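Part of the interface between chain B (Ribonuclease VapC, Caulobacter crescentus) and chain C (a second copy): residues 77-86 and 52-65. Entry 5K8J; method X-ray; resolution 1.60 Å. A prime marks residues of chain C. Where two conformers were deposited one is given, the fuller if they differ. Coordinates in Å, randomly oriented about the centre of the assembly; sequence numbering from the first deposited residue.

Chain B, residues 77-86: DEYRRIVESA
Chain C, residues 52-65: AGLRRSRLDVMLKV

Both stretches are α-helical throughout, with i to i+4 backbone hydrogen bonds, and the helix of chain B begins before Asp77. Helices 77-86 of chain B and 52-65 of chain C run roughly antiparallel (145° between their N-to-C directions), their axes 8.8 Å apart at closest approach. The register pairs Glu78 with Lys64′ (CA–CA 9.5 Å) and Glu84 with Ser57′ (CA–CA 5.5 Å), so the helices converge toward the C-terminal end of the chain B stretch.

Glu78 (m, m) leaves its helix sideways, but its OE1 accepts a salt-bridged hydrogen bond from NZ of all-t Lys64′ at 2.7 Å. The same OE1 takes NH2 of Arg81 at 3.0 Å, one turn on, so one carboxylate gathers two cations; water 1 joins all three side chains. Arg81 (m, t, m) lays its CD 3.9 Å from Asp60′ O, while CB of Lys64′ covers one guanidinium face.

Glu84 (m, t, chi3 -2°) points toward the partner. Its OE1 lies 2.6 Å from OD2 of Asp60′ (m), too close for two bare carboxylates, so one acid probably carries a proton, and its OE2 lies 3.5 Å from Arg56′ CD. Waters 2 and 3 each donate to Glu84 O and Gly53′ O, the bond from water 3 to Gly53′ O being weak, tying the backbones together. Finally, Ser85 (t) sets CB 4.3 Å from CB of Ser57′ (p), and water 4 links their hydroxyls.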

# COMPACT_ATOMS: atom_id res chain seq x y z
N ASP B 77 -7.47 4.78 -0.54
CA ASP B 77 -6.99 4.71 0.84
C ASP B 77 -7.29 6.01 1.59
O ASP B 77 -7.67 5.98 2.77
CB ASP B 77 -5.49 4.44 0.88
CG ASP B 77 -5.10 3.05 0.37
OD1 ASP B 77 -5.96 2.15 0.26
OD2 ASP B 77 -3.90 2.87 0.08
N GLU B 78 -7.09 7.16 0.94
CA GLU B 78 -7.44 8.41 1.62
C GLU B 78 -8.94 8.49 1.88
O GLU B 78 -9.37 8.94 2.95
CB GLU B 78 -6.99 9.63 0.79
CG GLU B 78 -5.50 9.87 0.76
CD GLU B 78 -4.96 10.50 2.03
OE1 GLU B 78 -3.74 10.58 2.14
OE2 GLU B 78 -5.75 10.97 2.87
N TYR B 79 -9.76 8.05 0.92
CA TYR B 79 -11.20 8.04 1.11
C TYR B 79 -11.57 7.20 2.32
O TYR B 79 -12.40 7.60 3.13
CB TYR B 79 -11.93 7.53 -0.15
CG TYR B 79 -13.43 7.55 -0.02
CD1 TYR B 79 -14.17 8.67 -0.41
CD2 TYR B 79 -14.12 6.48 0.54
CE1 TYR B 79 -15.54 8.72 -0.25
CE2 TYR B 79 -15.50 6.52 0.70
CZ TYR B 79 -16.20 7.66 0.30
OH TYR B 79 -17.56 7.76 0.45
N ARG B 80 -10.94 6.04 2.47
CA ARG B 80 -11.20 5.21 3.65
C ARG B 80 -10.89 5.97 4.92
O ARG B 80 -11.67 5.96 5.87
CB ARG B 80 -10.41 3.91 3.56
CG ARG B 80 -10.45 3.04 4.83
CD ARG B 80 -9.57 1.77 4.67
NE ARG B 80 -8.16 2.13 4.59
CZ ARG B 80 -7.21 1.40 4.01
NH1 ARG B 80 -7.50 0.24 3.43
NH2 ARG B 80 -5.96 1.85 4.02
N ARG B 81 -9.73 6.65 4.97
CA ARG B 81 -9.42 7.42 6.17
C ARG B 81 -10.43 8.53 6.41
O ARG B 81 -10.75 8.85 7.56
CB ARG B 81 -8.00 7.98 6.06
CG ARG B 81 -6.94 6.87 6.23
CD ARG B 81 -5.53 7.44 6.44
NE ARG B 81 -5.01 7.97 5.19
CZ ARG B 81 -4.36 7.23 4.30
NH1 ARG B 81 -4.15 5.93 4.51
NH2 ARG B 81 -3.95 7.77 3.17
N ILE B 82 -10.93 9.16 5.35
CA ILE B 82 -11.95 10.20 5.52
C ILE B 82 -13.20 9.64 6.19
O ILE B 82 -13.70 10.21 7.16
CB ILE B 82 -12.31 10.85 4.18
CG1 ILE B 82 -11.13 11.64 3.62
CG2 ILE B 82 -13.49 11.75 4.36
CD1 ILE B 82 -11.35 12.23 2.18
N VAL B 83 -13.75 8.54 5.67
CA VAL B 83 -14.98 8.03 6.27
C VAL B 83 -14.71 7.42 7.65
O VAL B 83 -15.59 7.44 8.51
CB VAL B 83 -15.70 7.03 5.33
CG1 VAL B 83 -16.22 7.74 4.07
CG2 VAL B 83 -14.81 5.83 4.95
N GLU B 84 -13.49 6.91 7.91
CA GLU B 84 -13.17 6.41 9.24
C GLU B 84 -13.32 7.50 10.29
O GLU B 84 -13.67 7.24 11.45
CB GLU B 84 -11.74 5.87 9.30
CG GLU B 84 -11.56 4.49 8.74
CD GLU B 84 -10.10 4.03 8.77
OE1 GLU B 84 -9.19 4.80 9.21
OE2 GLU B 84 -9.88 2.87 8.40
N SER B 85 -12.99 8.73 9.90
CA SER B 85 -13.06 9.87 10.79
C SER B 85 -14.42 10.55 10.77
O SER B 85 -15.01 10.82 11.83
CB SER B 85 -12.00 10.89 10.38
OG SER B 85 -11.94 11.90 11.36
N ALA B 86 -14.93 10.85 9.60
CA ALA B 86 -16.10 11.70 9.48
C ALA B 86 -17.41 10.92 9.44
O ALA B 86 -18.48 11.53 9.54
CB ALA B 86 -15.98 12.53 8.20
N ALA C 52 -13.08 2.52 19.81
CA ALA C 52 -12.26 1.84 18.82
C ALA C 52 -12.17 2.66 17.52
O ALA C 52 -11.11 2.70 16.88
CB ALA C 52 -12.83 0.45 18.55
N GLY C 53 -13.27 3.32 17.13
CA GLY C 53 -13.23 4.14 15.93
C GLY C 53 -12.22 5.27 16.00
O GLY C 53 -11.55 5.59 15.02
N LEU C 54 -12.13 5.93 17.17
CA LEU C 54 -11.15 7.00 17.32
C LEU C 54 -9.74 6.45 17.36
O LEU C 54 -8.80 7.04 16.80
CB LEU C 54 -11.44 7.81 18.58
CG LEU C 54 -12.69 8.66 18.63
CD1 LEU C 54 -12.68 9.37 19.97
CD2 LEU C 54 -12.74 9.65 17.46
N ARG C 55 -9.54 5.30 18.02
CA ARG C 55 -8.22 4.70 17.99
C ARG C 55 -7.81 4.38 16.56
O ARG C 55 -6.65 4.59 16.17
CB ARG C 55 -8.19 3.45 18.89
CG ARG C 55 -8.18 3.77 20.39
CD ARG C 55 -7.68 2.56 21.24
NE ARG C 55 -8.60 1.43 21.11
CZ ARG C 55 -9.80 1.37 21.67
NH1 ARG C 55 -10.26 2.37 22.41
NH2 ARG C 55 -10.57 0.30 21.46
N ARG C 56 -8.77 3.92 15.74
CA ARG C 56 -8.47 3.51 14.37
C ARG C 56 -8.16 4.71 13.48
O ARG C 56 -7.15 4.72 12.78
CB ARG C 56 -9.64 2.73 13.78
CG ARG C 56 -9.41 2.38 12.30
CD ARG C 56 -10.54 1.67 11.64
NE ARG C 56 -11.06 0.55 12.42
CZ ARG C 56 -12.16 0.58 13.17
NH1 ARG C 56 -12.88 1.70 13.28
NH2 ARG C 56 -12.55 -0.51 13.82
N SER C 57 -9.05 5.71 13.47
CA SER C 57 -8.85 6.83 12.55
C SER C 57 -7.58 7.59 12.89
O SER C 57 -6.83 8.02 11.99
CB SER C 57 -10.07 7.75 12.56
OG SER C 57 -10.31 8.34 13.84
N ARG C 58 -7.34 7.81 14.18
CA ARG C 58 -6.17 8.58 14.59
C ARG C 58 -4.89 7.80 14.35
O ARG C 58 -3.86 8.37 13.96
CB ARG C 58 -6.34 9.03 16.06
CG ARG C 58 -7.56 9.94 16.26
CD ARG C 58 -7.97 10.25 17.73
NE ARG C 58 -6.88 10.96 18.34
CZ ARG C 58 -6.74 12.27 18.35
NH1 ARG C 58 -7.67 13.09 17.87
NH2 ARG C 58 -5.63 12.76 18.83
N LEU C 59 -4.91 6.48 14.60
CA LEU C 59 -3.78 5.64 14.25
C LEU C 59 -3.46 5.78 12.77
O LEU C 59 -2.29 5.94 12.39
CB LEU C 59 -4.07 4.17 14.58
CG LEU C 59 -2.98 3.20 14.09
CD1 LEU C 59 -1.65 3.52 14.76
CD2 LEU C 59 -3.38 1.75 14.38
N ASP C 60 -4.48 5.69 11.93
CA ASP C 60 -4.19 5.63 10.51
C ASP C 60 -3.58 6.94 10.00
O ASP C 60 -2.70 6.91 9.13
CB ASP C 60 -5.47 5.27 9.75
CG ASP C 60 -5.87 3.80 9.98
OD1 ASP C 60 -5.02 3.00 10.48
OD2 ASP C 60 -7.04 3.45 9.66
N VAL C 61 -3.98 8.08 10.56
CA VAL C 61 -3.35 9.36 10.21
C VAL C 61 -1.90 9.40 10.68
O VAL C 61 -1.01 9.87 9.96
CB VAL C 61 -4.15 10.54 10.77
CG1 VAL C 61 -3.40 11.83 10.54
CG2 VAL C 61 -5.52 10.60 10.11
N MSE C 62 -1.62 8.89 11.88
CA MSE C 62 -0.24 8.88 12.40
C MSE C 62 0.66 8.00 11.50
O MSE C 62 1.80 8.36 11.20
CB MSE C 62 -0.19 8.40 13.88
CG MSE C 62 1.22 8.40 14.47
SE MSE C 62 1.41 8.11 16.42
CE MSE C 62 0.65 6.33 16.48
N LEU C 63 0.15 6.84 11.12
CA LEU C 63 0.92 5.95 10.25
C LEU C 63 1.14 6.54 8.86
O LEU C 63 2.16 6.25 8.22
CB LEU C 63 0.22 4.59 10.13
CG LEU C 63 0.05 3.83 11.45
CD1 LEU C 63 -0.71 2.56 11.20
CD2 LEU C 63 1.37 3.50 12.11
N LYS C 64 0.19 7.33 8.36
CA LYS C 64 0.36 8.00 7.09
C LYS C 64 1.52 8.98 7.14
O LYS C 64 2.38 8.98 6.25
CB LYS C 64 -0.91 8.75 6.71
CG LYS C 64 -0.72 9.78 5.59
CD LYS C 64 -2.00 10.52 5.29
CE LYS C 64 -1.80 11.70 4.37
NZ LYS C 64 -3.11 12.37 4.13
N VAL C 65 1.53 9.86 8.13
CA VAL C 65 2.49 10.96 8.15
C VAL C 65 3.89 10.49 8.53
O VAL C 65 4.88 10.92 7.93
CB VAL C 65 1.98 12.06 9.11
CG1 VAL C 65 2.99 13.20 9.19
CG2 VAL C 65 0.65 12.60 8.66
O HOH W 1 -5.55 10.86 5.59
O HOH W 2 -12.68 4.60 12.70
O HOH W 3 -13.13 8.20 14.03
O HOH W 4 -11.64 10.83 13.98